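Local coordinates for protein methylenetetrahydrofolate--tRNA-(uracil-5-)-methyltransferase trmFO (Thermus thermophilus, PDB 3G5S) that probably catalyses the FAD- and folate-dependent methylation of uridine 54 in tRNA to 5-methyluridine, using methylenetetrahydrofolate and NAD(P)H, at residues A[173-178]-A[245-250]; A[187-192]-A[291-296]; A[191-196]-A[255-260]; A[301-306]-A[392-397]; A[372-377]-A[398-403]. All coordinates share one frame; numbering follows the deposited sequence.

Contact 1. Residues A[173-178]-A[245-250]; sequences KCFRAG and VGLVDP
The ring of F175 lies against the backbone of 248-250, and two CH-pi contacts carry the packing. P250 CD stands 3.8 Å from the centroid of the F175 ring and D249 CA 4.2 Å from it, both over the same face and both displaced toward the rim. V248 O approaches that face too, 3.5 Å from F175 CE2. CG of F175 sits between the backbone N and the carbonyl carbon (chi1 62°), on the side of P250 CD. An alanine here would probably leave P250 CD and D249 CA without the ring they rest on and open a gap beside residues 248-250.

Apolar contacts continue at the edge: L247 CB meets F175 CZ near the ring plane, and L247 CD2 lies 4.2 Å from A177 CB. No direct hydrogen bond joins the two segments. A water bridges them instead, donating to G178 O (2.7 Å) and to G246 O (2.9 Å). The carboxylate of D249, almost parallel to the ring plane, accepts from R251 N through OD1.

Strand 175-176 is an outermost strand of the antiparallel sheet, paired with 187-191. The loop before strand 258-264 packs on it, L247 touching N188 and D249 touching P190 of strand 187-191.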
# COMPACT_ATOMS: atom_id res chain seq x y z
N LYS A 173 -20.27 20.72 7.99
CA LYS A 173 -19.30 21.75 7.63
C LYS A 173 -18.78 21.57 6.21
O LYS A 173 -17.78 22.19 5.82
CB LYS A 173 -18.16 21.78 8.64
CG LYS A 173 -18.60 22.23 10.03
CD LYS A 173 -17.47 22.16 11.04
CE LYS A 173 -17.97 22.53 12.43
NZ LYS A 173 -18.54 23.91 12.48
N CYS A 174 -19.45 20.73 5.44
CA CYS A 174 -19.07 20.49 4.05
C CYS A 174 -20.27 20.59 3.12
O CYS A 174 -21.41 20.56 3.55
CB CYS A 174 -18.47 19.10 3.86
SG CYS A 174 -17.41 18.49 5.16
N PHE A 175 -19.99 20.68 1.82
CA PHE A 175 -21.03 20.56 0.81
C PHE A 175 -20.53 19.73 -0.37
O PHE A 175 -19.37 19.83 -0.76
CB PHE A 175 -21.58 21.93 0.38
CG PHE A 175 -20.56 22.84 -0.26
CD1 PHE A 175 -19.75 23.67 0.50
CD2 PHE A 175 -20.45 22.90 -1.64
CE1 PHE A 175 -18.84 24.52 -0.10
CE2 PHE A 175 -19.54 23.74 -2.25
CZ PHE A 175 -18.73 24.56 -1.47
N ARG A 176 -21.41 18.88 -0.90
CA ARG A 176 -21.09 18.06 -2.07
C ARG A 176 -21.32 18.88 -3.32
O ARG A 176 -22.41 19.40 -3.55
CB ARG A 176 -21.98 16.81 -2.14
CG ARG A 176 -21.61 15.65 -1.20
CD ARG A 176 -20.36 14.88 -1.64
NE ARG A 176 -20.58 13.92 -2.73
CZ ARG A 176 -20.83 12.62 -2.56
NH1 ARG A 176 -20.92 12.11 -1.34
NH2 ARG A 176 -21.00 11.84 -3.62
N ALA A 177 -20.29 18.99 -4.15
CA ALA A 177 -20.41 19.70 -5.41
C ALA A 177 -19.20 19.46 -6.28
O ALA A 177 -18.09 19.25 -5.79
CB ALA A 177 -20.59 21.19 -5.17
N GLY A 178 -19.44 19.46 -7.58
CA GLY A 178 -18.37 19.55 -8.54
C GLY A 178 -18.36 21.01 -8.95
O GLY A 178 -19.36 21.71 -8.79
N VAL A 245 -12.84 28.05 -7.18
CA VAL A 245 -13.37 28.29 -8.52
C VAL A 245 -14.55 27.38 -8.86
O VAL A 245 -14.44 26.16 -8.78
CB VAL A 245 -12.28 28.11 -9.58
CG1 VAL A 245 -12.84 28.40 -10.96
CG2 VAL A 245 -11.10 29.02 -9.28
N GLY A 246 -15.67 27.99 -9.24
CA GLY A 246 -16.83 27.24 -9.67
C GLY A 246 -17.67 26.62 -8.57
O GLY A 246 -18.60 25.85 -8.84
N LEU A 247 -17.37 26.96 -7.32
CA LEU A 247 -18.11 26.43 -6.17
C LEU A 247 -18.95 27.52 -5.51
O LEU A 247 -18.55 28.68 -5.45
CB LEU A 247 -17.16 25.82 -5.15
CG LEU A 247 -16.29 24.66 -5.64
CD1 LEU A 247 -15.21 24.33 -4.62
CD2 LEU A 247 -17.14 23.44 -5.94
N VAL A 248 -20.13 27.13 -5.04
CA VAL A 248 -20.99 28.02 -4.29
C VAL A 248 -21.31 27.36 -2.96
O VAL A 248 -21.86 26.26 -2.92
CB VAL A 248 -22.29 28.34 -5.06
CG1 VAL A 248 -23.19 29.25 -4.23
CG2 VAL A 248 -21.97 28.98 -6.40
N ASP A 249 -20.94 28.03 -1.88
CA ASP A 249 -21.21 27.54 -0.54
C ASP A 249 -22.69 27.75 -0.25
O ASP A 249 -23.16 28.88 -0.23
CB ASP A 249 -20.35 28.32 0.46
CG ASP A 249 -20.48 27.82 1.89
OD1 ASP A 249 -21.40 27.03 2.18
OD2 ASP A 249 -19.66 28.25 2.72
N PRO A 250 -23.45 26.66 -0.02
CA PRO A 250 -24.90 26.83 0.20
C PRO A 250 -25.21 27.70 1.40
O PRO A 250 -26.28 28.28 1.48
CB PRO A 250 -25.39 25.40 0.46
CG PRO A 250 -24.37 24.52 -0.19
CD PRO A 250 -23.06 25.24 -0.01
O HOH W 1 -20.75 23.95 -8.31

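Contact 2. Residues A[187-192]-A[291-296]; sequences LNCPMT and QMIPGL
C189 points its side chain at the turn 293-296, and P294 answers by pointing back at the strand. CB of C189 lies 3.2 Å from P294 O and 3.8 Å from I293 CG2, so CB rests against a carbonyl and a methyl that lie side by side. Its SG, anti to the carbonyl carbon and beside the backbone N (chi1 -57°), also comes to 3.4 Å from P294 O. The ring of P294 leans the other way along the strand, with its CG 3.5 Å from P190 O.

M191, a selenomethionine, closes the far end. Its chain bends at chi3 (-59°), which swings the CE methyl to 3.8 Å from P294 CD. The side chains of M191 and P294 cross at about a right angle, while M191 meets I293 more obliquely, CE to CG2. M191 has a second conformer, not described here.

No hydrogen bond links the segments. The turn is held from within: I293 to L296 form a type II beta turn, closed by L296 N donating to I293 O at 2.8 Å. G295, in its third position, has a positive phi (98°), and a CB there would press on the preceding carbonyl O.

The turn follows helix 283-290 and packs on strand 187-191 of the antiparallel sheet. I293 also reaches V260 in strand 258-264 and F199 of helix 193-205, whose E195 touches P294.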
# COMPACT_ATOMS: atom_id res chain seq x y z
N LEU A 187 -16.48 16.31 -1.95
CA LEU A 187 -16.86 16.98 -0.72
C LEU A 187 -15.99 18.22 -0.58
O LEU A 187 -14.77 18.15 -0.74
CB LEU A 187 -16.68 16.07 0.49
CG LEU A 187 -17.89 15.23 0.90
CD1 LEU A 187 -17.52 14.26 2.00
CD2 LEU A 187 -19.03 16.15 1.34
N ASN A 188 -16.61 19.35 -0.29
CA ASN A 188 -15.90 20.61 -0.19
C ASN A 188 -15.99 21.15 1.22
O ASN A 188 -17.08 21.27 1.76
CB ASN A 188 -16.49 21.62 -1.18
CG ASN A 188 -16.43 21.12 -2.60
OD1 ASN A 188 -15.39 21.20 -3.25
ND2 ASN A 188 -17.55 20.59 -3.09
N CYS A 189 -14.85 21.48 1.81
CA CYS A 189 -14.77 22.03 3.15
C CYS A 189 -14.40 23.50 3.04
O CYS A 189 -13.22 23.82 2.90
CB CYS A 189 -13.70 21.30 3.97
SG CYS A 189 -13.92 19.52 4.09
N PRO A 190 -15.40 24.40 3.08
CA PRO A 190 -15.08 25.82 2.92
C PRO A 190 -14.43 26.44 4.16
O PRO A 190 -14.72 26.04 5.30
CB PRO A 190 -16.44 26.46 2.65
CG PRO A 190 -17.43 25.54 3.29
CD PRO A 190 -16.85 24.16 3.18
N MSE A 191 -13.60 27.44 3.91
CA MSE A 191 -12.79 28.09 4.92
C MSE A 191 -12.89 29.59 4.74
O MSE A 191 -12.99 30.08 3.62
CB MSE A 191 -11.34 27.68 4.69
CG MSE A 191 -10.53 27.65 5.93
SE MSE A 191 -8.91 26.72 5.53
CE MSE A 191 -9.62 25.06 4.99
N THR A 192 -12.87 30.32 5.86
CA THR A 192 -12.79 31.77 5.79
C THR A 192 -11.34 32.18 5.59
O THR A 192 -10.42 31.36 5.71
CB THR A 192 -13.25 32.42 7.10
OG1 THR A 192 -12.39 31.99 8.16
CG2 THR A 192 -14.70 32.04 7.42
N GLN A 291 -6.72 18.42 11.11
CA GLN A 291 -7.81 18.68 12.04
C GLN A 291 -8.10 20.17 12.22
O GLN A 291 -9.02 20.54 12.95
CB GLN A 291 -7.60 17.91 13.34
CG GLN A 291 -7.65 16.39 13.11
CD GLN A 291 -7.66 15.58 14.39
OE1 GLN A 291 -7.18 16.03 15.43
NE2 GLN A 291 -8.20 14.36 14.32
N MSE A 292 -7.35 21.02 11.53
CA MSE A 292 -7.65 22.45 11.44
C MSE A 292 -8.64 22.77 10.32
O MSE A 292 -9.11 23.89 10.21
CB MSE A 292 -6.38 23.26 11.21
CG MSE A 292 -5.37 23.17 12.33
SE MSE A 292 -3.81 24.26 11.95
CE MSE A 292 -2.81 23.86 13.57
N ILE A 293 -8.93 21.79 9.47
CA ILE A 293 -9.82 22.01 8.33
C ILE A 293 -11.26 21.81 8.78
O ILE A 293 -11.58 20.78 9.37
CB ILE A 293 -9.49 21.02 7.19
CG1 ILE A 293 -8.05 21.24 6.71
CG2 ILE A 293 -10.50 21.16 6.05
CD1 ILE A 293 -7.52 20.11 5.83
N PRO A 294 -12.14 22.79 8.51
CA PRO A 294 -13.54 22.63 8.91
C PRO A 294 -14.13 21.34 8.36
O PRO A 294 -13.99 21.04 7.17
CB PRO A 294 -14.23 23.84 8.27
CG PRO A 294 -13.15 24.87 8.17
CD PRO A 294 -11.89 24.10 7.87
N GLY A 295 -14.79 20.58 9.24
CA GLY A 295 -15.32 19.28 8.89
C GLY A 295 -14.41 18.13 9.30
O GLY A 295 -14.88 17.01 9.51
N LEU A 296 -13.12 18.41 9.42
CA LEU A 296 -12.13 17.37 9.69
C LEU A 296 -11.55 17.45 11.11
O LEU A 296 -10.54 16.81 11.40
CB LEU A 296 -11.02 17.42 8.64
CG LEU A 296 -11.49 17.31 7.19
CD1 LEU A 296 -10.30 17.28 6.24
CD2 LEU A 296 -12.37 16.09 6.96

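Contact 3. Residues A[191-196]-A[255-260]; sequences MTEEEY and EPFAVV
F257 lays one face of its ring against E193 at the start of helix 193-205. CA of E193 stands over that face, offset toward the rim and 3.7 Å from the centroid of the F257 ring, a CH-pi contact. The extended side chain of E193 follows over the ring, with CG 3.5 Å from F257 CZ. Y196 crosses at about a right angle, bringing its CB to 3.8 Å from F257 CE2. An alanine in place of F257 would probably leave E193 CA and Y196 CB without their aromatic partner and open a gap beside the first turn of the helix.

Next to this, M191 and A258 form an antiparallel hydrogen-bonded pair. M191 N donates to A258 O at 2.8 Å, but the return bond from A258 N to M191 O is weak at 3.4 Å. A water supplements it, donating to M191 O and accepting from F257 N.

Further out, T192 and E195 make a capping box: E195 N donates to T192 OG1 (3.1 Å), and T192 N donates to E195 OE1 (2.9 Å, angle 169°). This fixes the helix start that presents E193 and Y196 to the ring.

The contact joins the end of strand 187-191 and the start of helix 193-205 to the start of strand 258-264. L238 of helix 236-239 touches Y196, F257 and A258; Y196 OH is hydrogen-bonded to Y234 O.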
# COMPACT_ATOMS: atom_id res chain seq x y z
N MSE A 191 -13.60 27.44 3.91
CA MSE A 191 -12.79 28.09 4.92
C MSE A 191 -12.89 29.59 4.74
O MSE A 191 -12.99 30.08 3.62
CB MSE A 191 -11.34 27.68 4.69
CG MSE A 191 -10.53 27.65 5.93
SE MSE A 191 -8.91 26.72 5.53
CE MSE A 191 -9.62 25.06 4.99
N THR A 192 -12.87 30.32 5.86
CA THR A 192 -12.79 31.77 5.79
C THR A 192 -11.34 32.18 5.59
O THR A 192 -10.42 31.36 5.71
CB THR A 192 -13.25 32.42 7.10
OG1 THR A 192 -12.39 31.99 8.16
CG2 THR A 192 -14.70 32.04 7.42
N GLU A 193 -11.12 33.45 5.31
CA GLU A 193 -9.78 33.99 5.19
C GLU A 193 -8.96 33.78 6.47
O GLU A 193 -7.79 33.44 6.41
CB GLU A 193 -9.83 35.47 4.82
CG GLU A 193 -8.49 36.09 4.43
CD GLU A 193 -8.64 37.53 3.94
OE1 GLU A 193 -9.76 38.07 4.00
OE2 GLU A 193 -7.63 38.11 3.48
N GLU A 194 -9.57 33.98 7.64
CA GLU A 194 -8.83 33.76 8.89
C GLU A 194 -8.46 32.29 9.10
O GLU A 194 -7.37 31.98 9.55
CB GLU A 194 -9.60 34.29 10.10
CG GLU A 194 -9.09 33.79 11.46
CD GLU A 194 -7.64 34.19 11.76
OE1 GLU A 194 -7.10 35.08 11.07
OE2 GLU A 194 -7.05 33.61 12.70
N GLU A 195 -9.37 31.39 8.76
CA GLU A 195 -9.07 29.97 8.87
C GLU A 195 -7.96 29.58 7.90
O GLU A 195 -7.07 28.79 8.25
CB GLU A 195 -10.32 29.13 8.63
CG GLU A 195 -11.32 29.25 9.77
CD GLU A 195 -12.68 28.65 9.46
OE1 GLU A 195 -13.10 28.69 8.28
OE2 GLU A 195 -13.33 28.17 10.40
N TYR A 196 -7.99 30.13 6.70
CA TYR A 196 -6.92 29.89 5.75
C TYR A 196 -5.59 30.41 6.28
O TYR A 196 -4.57 29.73 6.20
CB TYR A 196 -7.22 30.51 4.38
CG TYR A 196 -6.02 30.43 3.46
CD1 TYR A 196 -5.65 29.21 2.89
CD2 TYR A 196 -5.24 31.54 3.20
CE1 TYR A 196 -4.55 29.12 2.07
CE2 TYR A 196 -4.13 31.46 2.38
CZ TYR A 196 -3.79 30.25 1.82
OH TYR A 196 -2.70 30.13 1.00
N GLU A 255 -19.27 32.19 -3.60
CA GLU A 255 -18.01 31.49 -3.67
C GLU A 255 -17.35 31.50 -2.30
O GLU A 255 -17.28 32.54 -1.65
CB GLU A 255 -17.12 32.21 -4.69
CG GLU A 255 -15.84 31.51 -5.06
CD GLU A 255 -14.97 32.39 -5.94
OE1 GLU A 255 -14.33 33.31 -5.40
OE2 GLU A 255 -14.95 32.18 -7.17
N PRO A 256 -16.87 30.34 -1.82
CA PRO A 256 -16.12 30.36 -0.56
C PRO A 256 -14.76 31.03 -0.74
O PRO A 256 -14.28 31.18 -1.87
CB PRO A 256 -15.96 28.88 -0.22
CG PRO A 256 -16.15 28.16 -1.50
CD PRO A 256 -17.04 28.99 -2.36
N PHE A 257 -14.16 31.46 0.35
CA PHE A 257 -12.83 32.04 0.26
C PHE A 257 -11.82 30.99 -0.21
O PHE A 257 -11.03 31.23 -1.12
CB PHE A 257 -12.39 32.64 1.59
CG PHE A 257 -11.01 33.23 1.54
CD1 PHE A 257 -10.81 34.52 1.09
CD2 PHE A 257 -9.91 32.47 1.89
CE1 PHE A 257 -9.54 35.06 1.02
CE2 PHE A 257 -8.63 33.00 1.82
CZ PHE A 257 -8.45 34.29 1.38
N ALA A 258 -11.85 29.83 0.43
CA ALA A 258 -10.97 28.72 0.07
C ALA A 258 -11.69 27.44 0.45
O ALA A 258 -12.63 27.46 1.25
CB ALA A 258 -9.66 28.84 0.81
N VAL A 259 -11.26 26.32 -0.14
CA VAL A 259 -11.81 25.02 0.22
C VAL A 259 -10.71 23.99 0.29
O VAL A 259 -9.64 24.15 -0.30
CB VAL A 259 -12.85 24.51 -0.80
CG1 VAL A 259 -13.97 25.52 -0.98
CG2 VAL A 259 -12.19 24.16 -2.12
N VAL A 260 -10.96 22.93 1.04
CA VAL A 260 -10.26 21.68 0.85
C VAL A 260 -11.27 20.71 0.27
O VAL A 260 -12.38 20.55 0.79
CB VAL A 260 -9.69 21.14 2.17
CG1 VAL A 260 -9.13 19.73 1.98
CG2 VAL A 260 -8.63 22.08 2.72
O HOH W 2 -15.54 31.38 2.90

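Contact 4. Residues A[301-306]-A[392-397]; sequences IVRYGV and PMYANW
P392 O is gripped by three donors. R303 NH2 gives the shortest bond, 2.8 Å to P392 O, and comes from above the carbonyl plane, 56° out of it. R303 NE adds a weak bond of 3.3 Å to P392 O, and a water donates to the same oxygen while accepting from R303 NE. The arginine is steadied at its third nitrogen, where NH1 donates to Y304 O at 2.8 Å, nearly along the C=O axis.

Y394 is the second anchor. Its OH accepts from Y304 N at 2.9 Å, a fairly straight bond (167°). Over one face of the Y394 ring lies R303 CG, 4.2 Å from the centroid, in a CH-pi contact. The guanidinium itself is steeply turned, its plane 72° from that of the ring, with NH1 nearest CE1. M393 SE lies 4.0 Å from R303 CG.

V302 meets N396 through its carbonyl: V302 O lies 3.2 Å from N396 CB. V302 and R303 both pair with I163, forming a classic beta bulge at the chain corner, and Y304 stacks on W283.

In a contact whose touching residues are nearly all buried, the guanidinium has backbone carbonyls on both segments as partners. Its positive charge is thus met here by carbonyl dipoles and a water, which would probably offset part of the cost of burying it.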
# COMPACT_ATOMS: atom_id res chain seq x y z
N ILE A 301 -7.48 9.63 10.22
CA ILE A 301 -6.64 9.47 9.05
C ILE A 301 -6.24 8.01 8.96
O ILE A 301 -5.60 7.48 9.86
CB ILE A 301 -5.38 10.36 9.14
CG1 ILE A 301 -5.78 11.83 9.14
CG2 ILE A 301 -4.43 10.05 8.00
CD1 ILE A 301 -4.96 12.69 10.07
N VAL A 302 -6.62 7.37 7.86
CA VAL A 302 -6.32 5.96 7.67
C VAL A 302 -5.10 5.71 6.78
O VAL A 302 -4.52 4.63 6.83
CB VAL A 302 -7.54 5.17 7.15
CG1 VAL A 302 -8.66 5.17 8.17
CG2 VAL A 302 -8.02 5.73 5.82
N ARG A 303 -4.70 6.70 5.99
CA ARG A 303 -3.49 6.57 5.18
C ARG A 303 -2.86 7.95 5.09
O ARG A 303 -3.49 8.88 4.60
CB ARG A 303 -3.84 6.03 3.79
CG ARG A 303 -2.64 5.65 2.95
CD ARG A 303 -2.02 6.83 2.16
NE ARG A 303 -1.21 6.28 1.08
CZ ARG A 303 0.11 6.08 1.12
NH1 ARG A 303 0.83 6.48 2.16
NH2 ARG A 303 0.70 5.51 0.08
N TYR A 304 -1.64 8.09 5.60
CA TYR A 304 -0.97 9.38 5.60
C TYR A 304 -0.32 9.70 4.25
O TYR A 304 0.05 8.80 3.50
CB TYR A 304 0.06 9.44 6.72
CG TYR A 304 -0.56 9.66 8.08
CD1 TYR A 304 -0.85 10.94 8.52
CD2 TYR A 304 -0.88 8.59 8.91
CE1 TYR A 304 -1.43 11.17 9.74
CE2 TYR A 304 -1.47 8.81 10.15
CZ TYR A 304 -1.74 10.10 10.56
OH TYR A 304 -2.31 10.35 11.78
N GLY A 305 -0.19 10.98 3.94
CA GLY A 305 0.44 11.38 2.70
C GLY A 305 1.94 11.14 2.71
O GLY A 305 2.58 11.18 3.77
N VAL A 306 2.49 10.86 1.53
CA VAL A 306 3.92 10.64 1.37
C VAL A 306 4.36 11.10 -0.01
O VAL A 306 3.56 11.18 -0.94
CB VAL A 306 4.31 9.16 1.52
CG1 VAL A 306 4.00 8.67 2.92
CG2 VAL A 306 3.64 8.31 0.45
N PRO A 392 -0.32 4.24 -3.94
CA PRO A 392 -0.19 2.97 -3.20
C PRO A 392 -0.94 2.95 -1.88
O PRO A 392 -1.25 3.99 -1.30
CB PRO A 392 1.31 2.86 -2.94
CG PRO A 392 1.96 3.78 -3.98
CD PRO A 392 0.98 4.91 -4.12
N MSE A 393 -1.21 1.74 -1.40
CA MSE A 393 -1.99 1.54 -0.19
C MSE A 393 -1.26 0.64 0.81
O MSE A 393 -0.66 -0.37 0.43
CB MSE A 393 -3.34 0.92 -0.56
CG MSE A 393 -4.30 0.73 0.60
SE MSE A 393 -4.58 2.36 1.64
CE MSE A 393 -5.03 3.55 0.18
N TYR A 394 -1.34 1.01 2.09
CA TYR A 394 -0.91 0.14 3.17
C TYR A 394 -2.09 -0.31 4.02
O TYR A 394 -3.20 0.21 3.87
CB TYR A 394 0.21 0.77 4.00
CG TYR A 394 -0.09 2.07 4.72
CD1 TYR A 394 0.50 3.26 4.32
CD2 TYR A 394 -0.88 2.10 5.87
CE1 TYR A 394 0.29 4.45 5.01
CE2 TYR A 394 -1.11 3.29 6.57
CZ TYR A 394 -0.52 4.45 6.13
OH TYR A 394 -0.71 5.64 6.81
N ALA A 395 -1.87 -1.30 4.88
CA ALA A 395 -2.95 -1.86 5.68
C ALA A 395 -3.53 -0.82 6.64
O ALA A 395 -2.80 -0.13 7.34
CB ALA A 395 -2.44 -3.05 6.47
N ASN A 396 -4.85 -0.74 6.68
CA ASN A 396 -5.55 0.17 7.57
C ASN A 396 -7.00 -0.30 7.72
O ASN A 396 -7.50 -1.07 6.89
CB ASN A 396 -5.49 1.62 7.06
CG ASN A 396 -6.25 1.81 5.77
OD1 ASN A 396 -5.68 1.69 4.67
ND2 ASN A 396 -7.54 2.09 5.88
N TRP A 397 -7.66 0.17 8.77
CA TRP A 397 -9.01 -0.30 9.07
C TRP A 397 -10.08 0.17 8.08
O TRP A 397 -11.17 -0.39 8.07
CB TRP A 397 -9.41 0.07 10.49
CG TRP A 397 -8.63 -0.66 11.54
CD1 TRP A 397 -7.85 -0.10 12.51
CD2 TRP A 397 -8.58 -2.08 11.76
NE1 TRP A 397 -7.32 -1.08 13.32
CE2 TRP A 397 -7.76 -2.30 12.88
CE3 TRP A 397 -9.16 -3.18 11.11
CZ2 TRP A 397 -7.49 -3.59 13.36
CZ3 TRP A 397 -8.89 -4.45 11.59
CH2 TRP A 397 -8.07 -4.64 12.71
O HOH W 3 -2.99 6.34 -1.24

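Contact 5. Residues A[372-377]-A[398-403]; sequences ESMLGG and GLVPPV
L399 and V400 press on the first turn of helix 374-384, and there the packing is close. CA of G377 lies 3.5 Å from L399 O. A CB on G377 would clash with that carbonyl and crowd V400 CG1, so the bare backbone is what lets the loop come this near. V400 CG1, anti to its carbonyl carbon (chi1 -59°), sits 3.6 Å from S373 O and beside E372 O, at the entry to the helix.

M374, a selenomethionine, reaches across from the helix. Bent at chi2 and chi3, it brings SE to 4.0 Å from L399 CD1 and CE to 4.1 Å from V400 CG1, crossing each of those side chains at about a right angle. The loop residues A395 and W397 and helix 63-74 touch M374 as well.

Toward P401 the fit is slacker, and the residues there are partly exposed. P401 CD stands 4.0 Å from E372 CA, and the glutamate's OE2 comes no closer to the proline ring than 4.1 Å from CG. No direct hydrogen bond spans the segments. A water lies between the carbonyls G377 O and L399 O, 2.7 Å from the first, in place to donate to either.

S373 is the N-cap, its OG accepting from G376 N at 3.0 Å, and the same hydroxyl is hydrogen-bonded to P370 O. E70 of helix 63-74 receives the amides of M374 and L375. What results is a capped helix N-terminus with a loop laid close against a glycine of its first turn.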
# COMPACT_ATOMS: atom_id res chain seq x y z
N GLU A 372 -13.44 -9.13 4.80
CA GLU A 372 -13.27 -8.93 6.24
C GLU A 372 -11.83 -9.11 6.69
O GLU A 372 -11.45 -8.63 7.75
CB GLU A 372 -14.16 -9.88 7.04
CG GLU A 372 -15.63 -9.62 6.92
CD GLU A 372 -16.21 -10.02 5.57
OE1 GLU A 372 -15.57 -10.83 4.86
OE2 GLU A 372 -17.31 -9.54 5.24
N SER A 373 -11.04 -9.86 5.92
CA SER A 373 -9.64 -10.05 6.26
C SER A 373 -8.85 -8.84 5.79
O SER A 373 -9.25 -8.15 4.84
CB SER A 373 -9.08 -11.34 5.66
OG SER A 373 -8.93 -11.27 4.26
N MSE A 374 -7.74 -8.58 6.45
CA MSE A 374 -6.93 -7.44 6.05
C MSE A 374 -6.28 -7.67 4.68
O MSE A 374 -6.27 -6.77 3.84
CB MSE A 374 -5.87 -7.11 7.11
CG MSE A 374 -5.11 -5.82 6.86
SE MSE A 374 -6.25 -4.24 6.66
CE MSE A 374 -7.19 -4.34 8.35
N LEU A 375 -5.76 -8.87 4.43
CA LEU A 375 -5.19 -9.13 3.11
C LEU A 375 -6.28 -9.00 2.04
O LEU A 375 -6.05 -8.42 0.97
CB LEU A 375 -4.51 -10.49 3.04
CG LEU A 375 -3.93 -10.83 1.66
CD1 LEU A 375 -2.99 -9.74 1.15
CD2 LEU A 375 -3.23 -12.18 1.70
N GLY A 376 -7.46 -9.54 2.32
CA GLY A 376 -8.57 -9.43 1.39
C GLY A 376 -8.98 -8.00 1.14
O GLY A 376 -9.23 -7.59 0.01
N GLY A 377 -9.08 -7.21 2.21
CA GLY A 377 -9.42 -5.82 2.04
C GLY A 377 -8.38 -5.10 1.20
O GLY A 377 -8.71 -4.27 0.35
N GLY A 398 -9.78 1.17 7.25
CA GLY A 398 -10.73 1.58 6.23
C GLY A 398 -10.97 0.55 5.14
O GLY A 398 -11.96 0.64 4.41
N LEU A 399 -10.08 -0.44 5.04
CA LEU A 399 -10.12 -1.43 3.96
C LEU A 399 -11.15 -2.53 4.17
O LEU A 399 -11.50 -3.23 3.23
CB LEU A 399 -8.75 -2.08 3.80
CG LEU A 399 -7.64 -1.14 3.35
CD1 LEU A 399 -6.31 -1.87 3.40
CD2 LEU A 399 -7.89 -0.56 1.97
N VAL A 400 -11.60 -2.71 5.41
CA VAL A 400 -12.54 -3.78 5.74
C VAL A 400 -13.89 -3.18 6.13
O VAL A 400 -13.98 -1.99 6.40
CB VAL A 400 -12.01 -4.69 6.88
CG1 VAL A 400 -10.68 -5.34 6.48
CG2 VAL A 400 -11.88 -3.91 8.19
N PRO A 401 -14.96 -3.99 6.14
CA PRO A 401 -16.26 -3.43 6.49
C PRO A 401 -16.27 -2.91 7.91
O PRO A 401 -15.50 -3.35 8.76
CB PRO A 401 -17.21 -4.62 6.35
CG PRO A 401 -16.52 -5.54 5.41
CD PRO A 401 -15.07 -5.40 5.74
N PRO A 402 -17.16 -1.96 8.18
CA PRO A 402 -17.32 -1.45 9.54
C PRO A 402 -17.80 -2.55 10.48
O PRO A 402 -18.34 -3.56 10.03
CB PRO A 402 -18.42 -0.39 9.40
CG PRO A 402 -18.68 -0.22 7.95
CD PRO A 402 -18.22 -1.47 7.28
N VAL A 403 -17.60 -2.35 11.77
CA VAL A 403 -18.36 -3.09 12.76
C VAL A 403 -19.41 -2.12 13.24
O VAL A 403 -19.08 -1.09 13.84
CB VAL A 403 -17.50 -3.56 13.94
CG1 VAL A 403 -18.39 -4.08 15.07
CG2 VAL A 403 -16.52 -4.62 13.47
O HOH W 4 -11.23 -3.31 0.48

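In the fold
Contacts 1, 2 and 3 crowd one end of the chain around strands 175-176, 187-191 and 258-264. Contacts 2 and 3 share M191 and T192, while contact 1 touches both. Contact 4 reaches the same antiparallel sheet at its opposite outermost strand, 301-303, and touches contact 5 through the residues around M374. Contacts 2, 4 and 5 are buried; contacts 1 and 3 are partly exposed, and each rests on a phenylalanine face. Chemistry varies with place: contacts 1, 2 and 5 have no direct hydrogen bond across, contact 3 has strand pairing, and contact 4, nearest the chain's centre, relies on arginine and tyrosine bonds.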